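Local coordinates for beta-L-arabinobiosidase (Bacteroides thetaiotaomicron, PDB 5MQR), which probably hydrolyses glycosidic bonds in plant pectin, as a multidomain glycoside hydrolase with arabinobiosidase and possibly sialidase-like activity, at residues Glu669-Tyr674 / Ser985-Gly990; Arg991-Glu996 / Gly1003-Gly1008; Gln77-Tyr82 / Tyr88-Ala93; Val389-Ser392 / Met398-Ser401; Leu1083-Phe1086 / Glu1091-His1094. All blocks are in the same frame, centred on the assembly; numbering follows the deposited sequence.

Interaction 1: Glu669-Tyr674 / Ser985-Gly990; sequences EEMYYY and SQYHRG
M671, a selenomethionine on helix 666-680, reaches across to Q986 and Y987. Its CB points toward the 985-990 segment. CG stands anti to the backbone N (chi1 -164°), and it passes the amide of Q986 with NE2 3.7 Å from CG. The next atom, SE, rests on the Q986 side chain, 3.6 Å from Q986 CB. Bends at the last two torsions, 58° and 53°, then fold the methyl back over the turn. There M671 CE lies 3.3 Å from Q986 O. It also touches the Y987 ring obliquely, 3.4 Å from Y987 CE1.

One helix position earlier, E670 adds the polar part of the contact. Y987 OH donates to E670 OE1 over 2.7 Å. The carboxylate oxygen uses its anti lone pair and sits at the edge of the tyrosine ring, in its plane. The selenomethionine methyl and the carboxylate thus both meet the outer half of the ring. The Q986 amide is turned to other partners: OE1 bonds R675 NH1 and NE2 bonds Y982 O. Q986 itself is the centre of an inverse gamma turn, with a weak bond from Y987 N to S985 O. P992 packs against both E670 and Y987. The arrangement is a helix side docked on a turn that follows helix 972-985, consistent with the (alpha/alpha)6 barrel of six-hairpin glycosidases.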
# COMPACT_ATOMS: atom_id res chain seq x y z
N GLU A 669 10.44 16.38 4.63
CA GLU A 669 10.62 15.13 5.32
C GLU A 669 11.67 15.29 6.42
O GLU A 669 11.41 14.91 7.55
CB GLU A 669 11.02 14.01 4.35
CG GLU A 669 11.02 12.62 5.01
CD GLU A 669 11.37 11.51 4.05
OE1 GLU A 669 10.47 11.12 3.26
OE2 GLU A 669 12.54 11.03 4.07
N GLU A 670 12.81 15.87 6.09
CA GLU A 670 13.88 16.08 7.06
C GLU A 670 13.41 16.94 8.23
O GLU A 670 13.77 16.66 9.36
CB GLU A 670 15.09 16.75 6.40
CG GLU A 670 16.25 17.01 7.34
CD GLU A 670 17.46 17.60 6.64
OE1 GLU A 670 17.35 18.68 6.03
OE2 GLU A 670 18.52 16.98 6.73
N MSE A 671 12.62 17.97 7.94
CA MSE A 671 12.14 18.90 8.99
C MSE A 671 11.16 18.22 9.89
O MSE A 671 11.12 18.51 11.08
CB MSE A 671 11.52 20.16 8.40
CG MSE A 671 11.37 21.31 9.39
SE MSE A 671 13.12 21.81 10.19
CE MSE A 671 14.14 22.06 8.52
N TYR A 672 10.35 17.32 9.34
CA TYR A 672 9.45 16.51 10.11
C TYR A 672 10.21 15.80 11.21
O TYR A 672 9.88 15.91 12.38
CB TYR A 672 8.72 15.49 9.22
CG TYR A 672 7.73 14.69 9.99
CD1 TYR A 672 6.44 15.16 10.20
CD2 TYR A 672 8.09 13.48 10.57
CE1 TYR A 672 5.54 14.43 10.95
CE2 TYR A 672 7.18 12.74 11.32
CZ TYR A 672 5.91 13.22 11.50
OH TYR A 672 5.03 12.51 12.29
N TYR A 673 11.25 15.08 10.82
CA TYR A 673 12.01 14.31 11.79
C TYR A 673 12.83 15.21 12.69
O TYR A 673 12.89 14.96 13.90
CB TYR A 673 12.85 13.20 11.09
CG TYR A 673 11.92 12.16 10.54
CD1 TYR A 673 11.33 11.21 11.38
CD2 TYR A 673 11.53 12.18 9.20
CE1 TYR A 673 10.42 10.28 10.87
CE2 TYR A 673 10.62 11.28 8.68
CZ TYR A 673 10.07 10.33 9.51
OH TYR A 673 9.16 9.45 8.99
N TYR A 674 13.41 16.28 12.14
CA TYR A 674 14.21 17.17 12.97
C TYR A 674 13.41 17.78 14.14
O TYR A 674 13.89 17.85 15.25
CB TYR A 674 14.83 18.30 12.14
CG TYR A 674 15.54 19.35 12.99
CD1 TYR A 674 16.77 19.09 13.56
CD2 TYR A 674 14.94 20.56 13.26
CE1 TYR A 674 17.41 20.01 14.36
CE2 TYR A 674 15.57 21.52 14.06
CZ TYR A 674 16.80 21.23 14.61
OH TYR A 674 17.43 22.17 15.39
N SER A 985 13.34 28.24 6.05
CA SER A 985 13.87 29.14 7.06
C SER A 985 14.58 28.41 8.21
O SER A 985 15.39 29.00 8.86
CB SER A 985 12.78 30.05 7.64
OG SER A 985 11.94 29.37 8.58
N GLN A 986 14.25 27.13 8.43
CA GLN A 986 14.75 26.37 9.58
C GLN A 986 16.08 25.67 9.27
O GLN A 986 16.24 24.47 9.47
CB GLN A 986 13.69 25.39 10.08
CG GLN A 986 12.53 26.10 10.80
CD GLN A 986 11.38 25.15 11.12
OE1 GLN A 986 11.24 24.69 12.25
NE2 GLN A 986 10.54 24.85 10.12
N TYR A 987 17.05 26.46 8.80
CA TYR A 987 18.39 26.01 8.52
C TYR A 987 19.34 27.11 8.95
O TYR A 987 18.98 28.31 8.94
CB TYR A 987 18.59 25.68 7.04
CG TYR A 987 17.88 24.42 6.63
CD1 TYR A 987 16.56 24.45 6.21
CD2 TYR A 987 18.53 23.19 6.67
CE1 TYR A 987 15.89 23.29 5.86
CE2 TYR A 987 17.87 22.02 6.31
CZ TYR A 987 16.55 22.08 5.90
OH TYR A 987 15.88 20.93 5.52
N HIS A 988 20.53 26.69 9.35
CA HIS A 988 21.57 27.57 9.87
C HIS A 988 22.88 26.83 9.63
O HIS A 988 23.01 25.67 10.01
CB HIS A 988 21.33 27.81 11.37
CG HIS A 988 22.32 28.72 12.02
ND1 HIS A 988 22.30 30.09 11.84
CD2 HIS A 988 23.34 28.48 12.88
CE1 HIS A 988 23.27 30.64 12.55
NE2 HIS A 988 23.90 29.69 13.20
N ARG A 989 23.81 27.48 8.93
CA ARG A 989 25.11 26.88 8.60
C ARG A 989 24.95 25.55 7.85
O ARG A 989 25.80 24.65 7.97
CB ARG A 989 26.00 26.71 9.87
CG ARG A 989 26.41 28.04 10.48
CD ARG A 989 27.28 27.89 11.73
NE ARG A 989 27.79 29.18 12.17
CZ ARG A 989 28.81 29.84 11.61
NH1 ARG A 989 29.49 29.32 10.59
NH2 ARG A 989 29.16 31.03 12.08
N GLY A 990 23.89 25.46 7.06
CA GLY A 990 23.60 24.29 6.26
C GLY A 990 22.89 23.13 6.93
O GLY A 990 22.67 22.10 6.29

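Interaction 2: Arg991-Glu996 / Gly1003-Gly1008; sequences RPYIGE and GYWLKG
W1005 is the main residue of the 1003-1008 segment, and Y993 is its chief partner. The edge of the Y993 ring meets the face of the W1005 five-membered ring in a tilted edge-to-face pair, with centroids 4.6 Å apart and planes at 56°. Y993 CG is anti to the backbone N (chi1 -176°), which carries the ring out over the indole. The backbone of G995 covers the same indole face further along, with G995 C 3.3 Å from W1005 CZ3. A side chain at G995 would clash with both rings. I994 CD1 touches W1005 CH2 at 4.1 Å.

The K1007 side chain slants across that of E996, with K1007 CG 3.6 Å from E996 OE2. The charged ends do not pair: K1007 NZ bonds G938 O, and E996 OE2 is held by R1012 and S1013. G1008 closes a type I turn begun at W1005. Two waters bridge G1008 O to Y993 OH. One donates to both oxygens; the other accepts from Y993 OH at 2.6 Å and donates to G1008 O.

W1005 and I994 both pack on P948 of helix 948-964. I994 also touches helix 666-680, and P992 packs on helices 666-680 and 627-636.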
# COMPACT_ATOMS: atom_id res chain seq x y z
N ARG A 991 22.50 23.29 8.18
CA ARG A 991 21.91 22.21 8.96
C ARG A 991 20.58 22.66 9.51
O ARG A 991 20.40 23.83 9.76
CB ARG A 991 22.79 21.86 10.15
CG ARG A 991 24.19 21.45 9.77
CD ARG A 991 24.98 21.00 10.98
NE ARG A 991 25.38 22.12 11.85
CZ ARG A 991 26.46 22.86 11.68
NH1 ARG A 991 27.30 22.67 10.66
NH2 ARG A 991 26.71 23.82 12.55
N PRO A 992 19.65 21.72 9.70
CA PRO A 992 18.37 22.10 10.30
C PRO A 992 18.58 22.80 11.63
O PRO A 992 19.52 22.47 12.38
CB PRO A 992 17.64 20.77 10.52
CG PRO A 992 18.37 19.75 9.70
CD PRO A 992 19.71 20.29 9.34
N TYR A 993 17.73 23.79 11.87
CA TYR A 993 17.90 24.72 12.96
C TYR A 993 16.57 25.40 13.27
O TYR A 993 15.89 25.89 12.37
CB TYR A 993 18.94 25.76 12.56
CG TYR A 993 19.27 26.74 13.65
CD1 TYR A 993 18.50 27.87 13.84
CD2 TYR A 993 20.39 26.56 14.48
CE1 TYR A 993 18.81 28.80 14.83
CE2 TYR A 993 20.71 27.49 15.48
CZ TYR A 993 19.89 28.60 15.66
OH TYR A 993 20.15 29.57 16.62
N ILE A 994 16.20 25.39 14.55
CA ILE A 994 15.04 26.12 15.03
C ILE A 994 15.54 27.01 16.16
O ILE A 994 15.99 26.53 17.23
CB ILE A 994 13.85 25.22 15.46
CG1 ILE A 994 12.64 26.05 15.93
CG2 ILE A 994 14.21 24.25 16.57
CD1 ILE A 994 12.09 27.01 14.88
N GLY A 995 15.51 28.31 15.88
CA GLY A 995 15.93 29.36 16.80
C GLY A 995 14.76 30.24 17.21
O GLY A 995 13.60 29.85 17.10
N GLU A 996 15.09 31.44 17.67
CA GLU A 996 14.11 32.31 18.27
C GLU A 996 13.33 33.13 17.25
O GLU A 996 12.11 33.11 17.25
CB GLU A 996 14.78 33.20 19.32
CG GLU A 996 15.40 32.41 20.46
CD GLU A 996 16.08 33.31 21.47
OE1 GLU A 996 15.40 34.19 22.08
OE2 GLU A 996 17.30 33.12 21.62
N GLY A 1003 16.85 35.89 5.96
CA GLY A 1003 16.81 34.56 6.57
C GLY A 1003 17.75 34.40 7.77
O GLY A 1003 17.77 33.33 8.38
N TYR A 1004 18.50 35.45 8.11
CA TYR A 1004 19.46 35.38 9.20
C TYR A 1004 18.75 35.15 10.52
O TYR A 1004 17.92 35.94 10.92
CB TYR A 1004 20.27 36.67 9.28
CG TYR A 1004 21.32 36.68 10.36
CD1 TYR A 1004 22.25 35.63 10.49
CD2 TYR A 1004 21.42 37.75 11.24
CE1 TYR A 1004 23.23 35.67 11.48
CE2 TYR A 1004 22.41 37.80 12.22
CZ TYR A 1004 23.31 36.76 12.34
OH TYR A 1004 24.27 36.84 13.32
N TRP A 1005 19.11 34.08 11.20
CA TRP A 1005 18.63 33.86 12.56
C TRP A 1005 19.29 34.90 13.46
O TRP A 1005 20.50 34.99 13.53
CB TRP A 1005 18.92 32.44 13.03
CG TRP A 1005 18.00 31.42 12.43
CD1 TRP A 1005 18.25 30.62 11.37
CD2 TRP A 1005 16.66 31.12 12.85
NE1 TRP A 1005 17.17 29.84 11.11
CE2 TRP A 1005 16.17 30.13 11.99
CE3 TRP A 1005 15.82 31.61 13.86
CZ2 TRP A 1005 14.90 29.59 12.14
CZ3 TRP A 1005 14.56 31.09 13.98
CH2 TRP A 1005 14.11 30.08 13.13
N LEU A 1006 18.46 35.72 14.10
CA LEU A 1006 18.94 36.99 14.65
C LEU A 1006 19.76 36.95 15.95
O LEU A 1006 20.31 37.97 16.32
CB LEU A 1006 17.79 37.98 14.76
CG LEU A 1006 17.30 38.46 13.38
CD1 LEU A 1006 15.84 38.92 13.44
CD2 LEU A 1006 18.22 39.55 12.85
N LYS A 1007 19.86 35.82 16.62
CA LYS A 1007 20.89 35.65 17.65
C LYS A 1007 22.19 35.03 17.12
O LYS A 1007 23.08 34.70 17.89
CB LYS A 1007 20.38 34.80 18.81
CG LYS A 1007 19.15 35.38 19.48
CD LYS A 1007 19.47 36.60 20.30
CE LYS A 1007 18.24 37.03 21.08
NZ LYS A 1007 18.57 38.10 22.04
N GLY A 1008 22.33 34.89 15.80
CA GLY A 1008 23.56 34.30 15.26
C GLY A 1008 23.88 32.92 15.83
O GLY A 1008 23.03 32.02 15.87
O HOH W 1 20.07 32.33 16.23
O HOH W 2 22.57 29.84 17.64

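Interaction 3: Gln77-Tyr82 / Tyr88-Ala93; sequences QPMLAY and YYQYLA
Backbone hydrogen bonds between M79 and Q90, and between A81 and Y88, join these two antiparallel strands. M79 N to Q90 O is 2.8 Å and Q90 N to M79 O is 3.0 Å. A81 and Y88 are bonded in both directions as well. L80 and Y89 form the non-hydrogen-bonded pair between them. Weaker CA-H...O contacts add to the ladder, the shortest from P78 CA to Q90 O at 3.1 Å.

One water makes a further polar link. It donates to Q77 O at 2.9 Å and to Q90 OE1 at 2.7 Å. Q90 NE2 turns instead to M166 O.

Side-chain packing differs on the two faces. On the face of L80 and Y89, Y89 CG lies opposite the backbone N (chi1 -171°), which sets the phenol alongside P78, with Y89 CZ 3.7 Å from P78 CB. The Y89 hydroxyl bonds W399 O. A phenylalanine in place of Y89 would probably leave W399 O without this bond and so cut the polar tie to strand 397-403. On the other face, M79 CG lies 3.4 Å from Q90 OE1, and the M79 side chain is about 4 Å from a bound calcium ion.

The strands form a hairpin of a four-stranded sheet, consistent with a propeller blade. The chemistry implies that main-chain bonds fix the register, while water, hydroxyl and amide groups tie the buried polar atoms.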
# COMPACT_ATOMS: atom_id res chain seq x y z
N GLN A 77 -0.12 -25.09 -23.56
CA GLN A 77 -0.47 -23.94 -24.38
C GLN A 77 -1.90 -23.46 -24.16
O GLN A 77 -2.74 -23.53 -25.08
CB GLN A 77 -0.22 -24.26 -25.85
CG GLN A 77 -0.28 -23.04 -26.74
CD GLN A 77 0.99 -22.86 -27.53
OE1 GLN A 77 1.60 -21.77 -27.50
NE2 GLN A 77 1.42 -23.92 -28.22
N PRO A 78 -2.19 -23.00 -22.93
CA PRO A 78 -3.53 -22.52 -22.68
C PRO A 78 -3.80 -21.14 -23.28
O PRO A 78 -2.88 -20.35 -23.46
CB PRO A 78 -3.62 -22.49 -21.14
CG PRO A 78 -2.21 -22.27 -20.70
CD PRO A 78 -1.36 -22.98 -21.72
N MSE A 79 -5.07 -20.91 -23.58
CA MSE A 79 -5.61 -19.60 -23.99
C MSE A 79 -6.75 -19.29 -23.06
O MSE A 79 -7.38 -20.19 -22.50
CB MSE A 79 -6.13 -19.60 -25.42
CG MSE A 79 -5.09 -20.11 -26.42
SE MSE A 79 -3.72 -18.73 -26.71
CE MSE A 79 -2.12 -19.91 -26.77
N LEU A 80 -7.03 -18.00 -22.89
CA LEU A 80 -8.06 -17.55 -21.95
C LEU A 80 -8.89 -16.38 -22.48
O LEU A 80 -8.35 -15.44 -23.07
CB LEU A 80 -7.40 -17.17 -20.63
CG LEU A 80 -8.27 -16.93 -19.40
CD1 LEU A 80 -8.95 -18.19 -18.89
CD2 LEU A 80 -7.38 -16.33 -18.32
N ALA A 81 -10.21 -16.47 -22.29
CA ALA A 81 -11.13 -15.36 -22.53
C ALA A 81 -12.20 -15.31 -21.43
O ALA A 81 -12.32 -16.25 -20.64
CB ALA A 81 -11.75 -15.47 -23.90
N TYR A 82 -12.92 -14.20 -21.35
CA TYR A 82 -14.05 -14.03 -20.45
C TYR A 82 -15.24 -13.47 -21.21
O TYR A 82 -15.15 -12.40 -21.80
CB TYR A 82 -13.67 -13.10 -19.29
CG TYR A 82 -14.70 -12.96 -18.20
CD1 TYR A 82 -14.72 -13.85 -17.13
CD2 TYR A 82 -15.64 -11.92 -18.21
CE1 TYR A 82 -15.66 -13.73 -16.11
CE2 TYR A 82 -16.59 -11.78 -17.20
CZ TYR A 82 -16.61 -12.69 -16.16
OH TYR A 82 -17.54 -12.56 -15.15
N TYR A 88 -13.47 -18.81 -20.37
CA TYR A 88 -13.26 -19.85 -21.35
C TYR A 88 -11.76 -20.10 -21.42
O TYR A 88 -10.95 -19.17 -21.62
CB TYR A 88 -13.83 -19.43 -22.70
CG TYR A 88 -15.34 -19.40 -22.67
CD1 TYR A 88 -16.01 -18.29 -22.20
CD2 TYR A 88 -16.08 -20.50 -23.05
CE1 TYR A 88 -17.39 -18.28 -22.13
CE2 TYR A 88 -17.47 -20.50 -22.99
CZ TYR A 88 -18.12 -19.38 -22.52
OH TYR A 88 -19.50 -19.33 -22.46
N TYR A 89 -11.40 -21.39 -21.27
CA TYR A 89 -10.03 -21.87 -21.10
C TYR A 89 -9.84 -22.94 -22.17
O TYR A 89 -10.53 -23.96 -22.18
CB TYR A 89 -9.89 -22.45 -19.70
CG TYR A 89 -8.49 -22.81 -19.25
CD1 TYR A 89 -7.82 -23.89 -19.79
CD2 TYR A 89 -7.85 -22.09 -18.24
CE1 TYR A 89 -6.55 -24.23 -19.38
CE2 TYR A 89 -6.58 -22.43 -17.80
CZ TYR A 89 -5.93 -23.50 -18.38
OH TYR A 89 -4.66 -23.86 -18.00
N GLN A 90 -8.92 -22.66 -23.10
CA GLN A 90 -8.61 -23.54 -24.23
C GLN A 90 -7.22 -24.10 -23.99
O GLN A 90 -6.37 -23.38 -23.49
CB GLN A 90 -8.60 -22.73 -25.52
CG GLN A 90 -8.65 -23.55 -26.78
CD GLN A 90 -8.03 -22.86 -28.00
OE1 GLN A 90 -6.85 -22.52 -27.99
NE2 GLN A 90 -8.82 -22.70 -29.06
N TYR A 91 -6.99 -25.37 -24.31
CA TYR A 91 -5.66 -25.94 -24.27
C TYR A 91 -5.52 -27.07 -25.29
O TYR A 91 -6.51 -27.58 -25.78
CB TYR A 91 -5.27 -26.40 -22.85
CG TYR A 91 -5.93 -27.64 -22.30
CD1 TYR A 91 -7.14 -27.56 -21.60
CD2 TYR A 91 -5.34 -28.89 -22.46
CE1 TYR A 91 -7.75 -28.69 -21.08
CE2 TYR A 91 -5.95 -30.04 -21.96
CZ TYR A 91 -7.15 -29.94 -21.28
OH TYR A 91 -7.73 -31.07 -20.77
N LEU A 92 -4.29 -27.42 -25.61
CA LEU A 92 -4.06 -28.50 -26.54
C LEU A 92 -3.40 -29.68 -25.91
O LEU A 92 -2.76 -29.58 -24.88
CB LEU A 92 -3.32 -28.04 -27.77
CG LEU A 92 -1.91 -27.53 -27.67
CD1 LEU A 92 -0.87 -28.64 -27.82
CD2 LEU A 92 -1.76 -26.46 -28.78
N ALA A 93 -3.60 -30.83 -26.54
CA ALA A 93 -3.23 -32.08 -25.93
C ALA A 93 -2.89 -33.12 -26.98
O ALA A 93 -3.49 -33.17 -28.05
CB ALA A 93 -4.37 -32.58 -25.02
O HOH W 3 -4.71 -23.96 -27.21

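Interaction 4: Val389-Ser392 / Met398-Ser401; sequences VSYS and MWIS
Y391 OH and S401 OG share a hydrogen bond of 2.6 Å; either could be the donor. The two residues lie on the paired strands of an antiparallel beta hairpin, 387-393 with 397-403. The hydroxyl pair is part of a small network, because Y391 OH also bonds H352 ND1 and S401 OG bonds N53 ND2. The serine oxygen lies at the edge of the tyrosine ring.

Backbone bonds come next. V389 N to S401 O is 3.0 Å, and S401 N to V389 O is 2.9 Å. At the other pair, W399 N to Y391 O is 3.0 Å; Y391 N to W399 O is longer, 3.3 Å.

Packing spreads from Y391. Its CG sits between the backbone N and the carbonyl carbon (chi1 55°), and this turns the ring across the neighbouring strand. W399 CB then lies over the ring face in a CH-pi contact, 3.8 Å from the Y391 centroid. The indole itself is nearly parallel to the phenol but slid away, so the rings barely overlap. A leucine at Y391 would probably leave S401 OG and H352 ND1 without their shared hydroxyl and strip the aromatic face from W399 CB.

Strand 52-57 follows 397-403 in the sheet. An N-terminal strand beside this hairpin is consistent with the closure of a propeller. On the face of S392 and M398, S392 OG bonds H76 ND1, while S392 CB touches the selenium of M398, with CB to SE at 3.8 Å.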
# COMPACT_ATOMS: atom_id res chain seq x y z
N VAL A 389 -4.48 -15.60 -15.05
CA VAL A 389 -3.49 -16.06 -15.99
C VAL A 389 -3.52 -17.58 -16.03
O VAL A 389 -3.44 -18.23 -14.99
CB VAL A 389 -2.05 -15.62 -15.61
CG1 VAL A 389 -1.06 -16.06 -16.68
CG2 VAL A 389 -1.97 -14.10 -15.49
N SER A 390 -3.61 -18.11 -17.25
CA SER A 390 -3.51 -19.53 -17.51
C SER A 390 -2.05 -19.93 -17.78
O SER A 390 -1.25 -19.12 -18.22
CB SER A 390 -4.41 -19.90 -18.70
OG SER A 390 -3.89 -19.44 -19.95
N TYR A 391 -1.73 -21.18 -17.47
CA TYR A 391 -0.40 -21.77 -17.68
C TYR A 391 -0.47 -23.31 -17.48
O TYR A 391 -1.44 -23.81 -16.92
CB TYR A 391 0.64 -21.18 -16.72
CG TYR A 391 0.30 -21.25 -15.25
CD1 TYR A 391 -0.54 -20.31 -14.67
CD2 TYR A 391 0.88 -22.22 -14.42
CE1 TYR A 391 -0.84 -20.35 -13.31
CE2 TYR A 391 0.57 -22.27 -13.04
CZ TYR A 391 -0.30 -21.32 -12.51
OH TYR A 391 -0.63 -21.32 -11.15
N SER A 392 0.52 -24.03 -17.97
CA SER A 392 0.59 -25.45 -17.72
C SER A 392 1.70 -25.66 -16.72
O SER A 392 2.52 -24.77 -16.49
CB SER A 392 0.85 -26.24 -19.01
OG SER A 392 2.21 -26.24 -19.41
N MSE A 398 -2.95 -28.66 -16.22
CA MSE A 398 -3.43 -27.31 -16.58
C MSE A 398 -3.84 -26.59 -15.32
O MSE A 398 -4.52 -27.16 -14.44
CB MSE A 398 -4.56 -27.35 -17.61
CG MSE A 398 -4.28 -28.18 -18.86
SE MSE A 398 -2.55 -27.74 -19.64
CE MSE A 398 -2.95 -25.88 -20.11
N TRP A 399 -3.38 -25.35 -15.22
CA TRP A 399 -3.61 -24.50 -14.05
C TRP A 399 -4.14 -23.11 -14.45
O TRP A 399 -4.00 -22.67 -15.61
CB TRP A 399 -2.29 -24.28 -13.30
CG TRP A 399 -1.79 -25.43 -12.55
CD1 TRP A 399 -1.16 -26.52 -13.05
CD2 TRP A 399 -1.82 -25.59 -11.14
NE1 TRP A 399 -0.78 -27.36 -12.03
CE2 TRP A 399 -1.20 -26.83 -10.85
CE3 TRP A 399 -2.32 -24.82 -10.09
CZ2 TRP A 399 -1.07 -27.32 -9.56
CZ3 TRP A 399 -2.20 -25.31 -8.79
CH2 TRP A 399 -1.58 -26.55 -8.53
N ILE A 400 -4.71 -22.43 -13.47
CA ILE A 400 -4.99 -21.00 -13.56
C ILE A 400 -4.55 -20.33 -12.24
O ILE A 400 -4.53 -20.96 -11.21
CB ILE A 400 -6.48 -20.73 -13.93
CG1 ILE A 400 -6.65 -19.37 -14.64
CG2 ILE A 400 -7.42 -20.82 -12.70
CD1 ILE A 400 -8.02 -19.16 -15.30
N SER A 401 -4.17 -19.06 -12.29
CA SER A 401 -3.90 -18.30 -11.08
C SER A 401 -4.70 -17.03 -11.10
O SER A 401 -4.79 -16.35 -12.12
CB SER A 401 -2.41 -17.99 -10.89
OG SER A 401 -1.73 -19.08 -10.27

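Interaction 5: Leu1083-Phe1086 / Glu1091-His1094; sequences LRIF and EAGH
The guanidinium of R1084 meets E1091 at its edge and H1094 over one face. Its CG is anti to the carbonyl carbon (chi1 -77°), and the chain runs extended from CG to NE. This lays the guanidinium beside the neighbouring strand. At the edge, R1084 NH1 forms a salt bridge to E1091 OE1 at 2.7 Å. The carboxylate is met on its syn side, and its plane is turned well away from that of the guanidinium. Over the face, H1094 stacks with its centre 4.1 Å from that of the guanidinium and the planes at 20°. The cation would probably make protonation of this imidazole less favourable. R1084 NH2 has a further partner in K1081 O.

E1091 also has an extended chain, which brings its carboxylate over to the arginine. Its near end packs on F1086, with E1091 CB 3.9 Å from F1086 CE2 and E1091 N 3.4 Å from F1086 CD2. The carboxylate and phenyl planes stand steeply to each other, 77° apart.

The backbone carries a beta bulge. I1085 N bonds G1093 O at 3.2 Å, whereas I1085 O accepts from A1092 N at 2.8 Å. The register shifts by one residue before F1086 faces E1091. This bulged hairpin forms one side of the five-stranded antiparallel sheet in the region matching the glycosyl hydrolase family 65 C-terminal domain, and strand 1090-1095 is outermost.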
# COMPACT_ATOMS: atom_id res chain seq x y z
N LEU A 1083 -6.18 8.88 -2.65
CA LEU A 1083 -6.05 9.28 -1.27
C LEU A 1083 -6.75 8.24 -0.42
O LEU A 1083 -7.92 7.99 -0.62
CB LEU A 1083 -6.72 10.65 -1.07
CG LEU A 1083 -6.76 11.20 0.36
CD1 LEU A 1083 -5.35 11.42 0.90
CD2 LEU A 1083 -7.59 12.49 0.39
N ARG A 1084 -6.06 7.66 0.56
CA ARG A 1084 -6.65 6.60 1.37
C ARG A 1084 -6.36 6.78 2.84
O ARG A 1084 -5.30 7.27 3.21
CB ARG A 1084 -6.11 5.24 0.95
CG ARG A 1084 -6.76 4.75 -0.32
CD ARG A 1084 -6.13 3.47 -0.87
NE ARG A 1084 -6.37 3.44 -2.31
CZ ARG A 1084 -7.38 2.83 -2.90
NH1 ARG A 1084 -8.23 2.10 -2.21
NH2 ARG A 1084 -7.51 2.92 -4.22
N ILE A 1085 -7.32 6.38 3.64
CA ILE A 1085 -7.21 6.38 5.09
C ILE A 1085 -7.29 4.93 5.55
O ILE A 1085 -8.18 4.20 5.12
CB ILE A 1085 -8.38 7.12 5.74
CG1 ILE A 1085 -8.34 8.59 5.32
CG2 ILE A 1085 -8.34 6.98 7.27
CD1 ILE A 1085 -9.60 9.35 5.66
N PHE A 1086 -6.38 4.54 6.44
CA PHE A 1086 -6.43 3.23 7.06
C PHE A 1086 -6.60 3.39 8.57
O PHE A 1086 -6.04 4.30 9.17
CB PHE A 1086 -5.18 2.39 6.74
CG PHE A 1086 -5.02 2.06 5.27
CD1 PHE A 1086 -4.57 3.02 4.37
CD2 PHE A 1086 -5.28 0.77 4.78
CE1 PHE A 1086 -4.41 2.73 3.01
CE2 PHE A 1086 -5.14 0.47 3.42
CZ PHE A 1086 -4.69 1.45 2.53
N GLU A 1091 -8.44 -0.41 5.30
CA GLU A 1091 -8.90 0.78 4.60
C GLU A 1091 -10.25 1.22 5.12
O GLU A 1091 -11.16 0.40 5.27
CB GLU A 1091 -8.98 0.55 3.09
CG GLU A 1091 -9.59 1.76 2.37
CD GLU A 1091 -9.56 1.67 0.86
OE1 GLU A 1091 -8.59 1.12 0.29
OE2 GLU A 1091 -10.52 2.20 0.27
N ALA A 1092 -10.38 2.51 5.40
CA ALA A 1092 -11.62 3.10 5.89
C ALA A 1092 -12.26 4.06 4.89
O ALA A 1092 -13.39 4.47 5.10
CB ALA A 1092 -11.36 3.82 7.18
N GLY A 1093 -11.55 4.45 3.85
CA GLY A 1093 -12.08 5.39 2.87
C GLY A 1093 -11.08 5.73 1.79
O GLY A 1093 -9.88 5.51 1.92
N HIS A 1094 -11.59 6.31 0.72
CA HIS A 1094 -10.82 6.49 -0.49
C HIS A 1094 -11.41 7.63 -1.28
O HIS A 1094 -12.62 7.79 -1.33
CB HIS A 1094 -10.92 5.20 -1.29
CG HIS A 1094 -10.66 5.36 -2.75
ND1 HIS A 1094 -9.43 5.74 -3.25
CD2 HIS A 1094 -11.46 5.15 -3.82
CE1 HIS A 1094 -9.49 5.76 -4.57
NE2 HIS A 1094 -10.71 5.42 -4.94

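Overall arrangement
Interactions 1 and 2 belong together: strands 987-988 and 991-992 pair, and the contacts touch, with Q986 O 2.9 Å from Y993 N. Interactions 3 and 4 also touch, their hairpins packing face to face with centres about 9 Å apart. These two pairs lie on opposite sides of the chain's centre. Interaction 5 is separate from both, and its centre is about 30 Å from that of interaction 1. Interactions 2, 3 and 4 are buried; 1 and 5 are partly buried. Backbone ladders dominate 3 and 4, while aromatic packing and waters carry 2. A carboxylate-phenol bond serves 1, and the more exposed 5 has the one salt bridge.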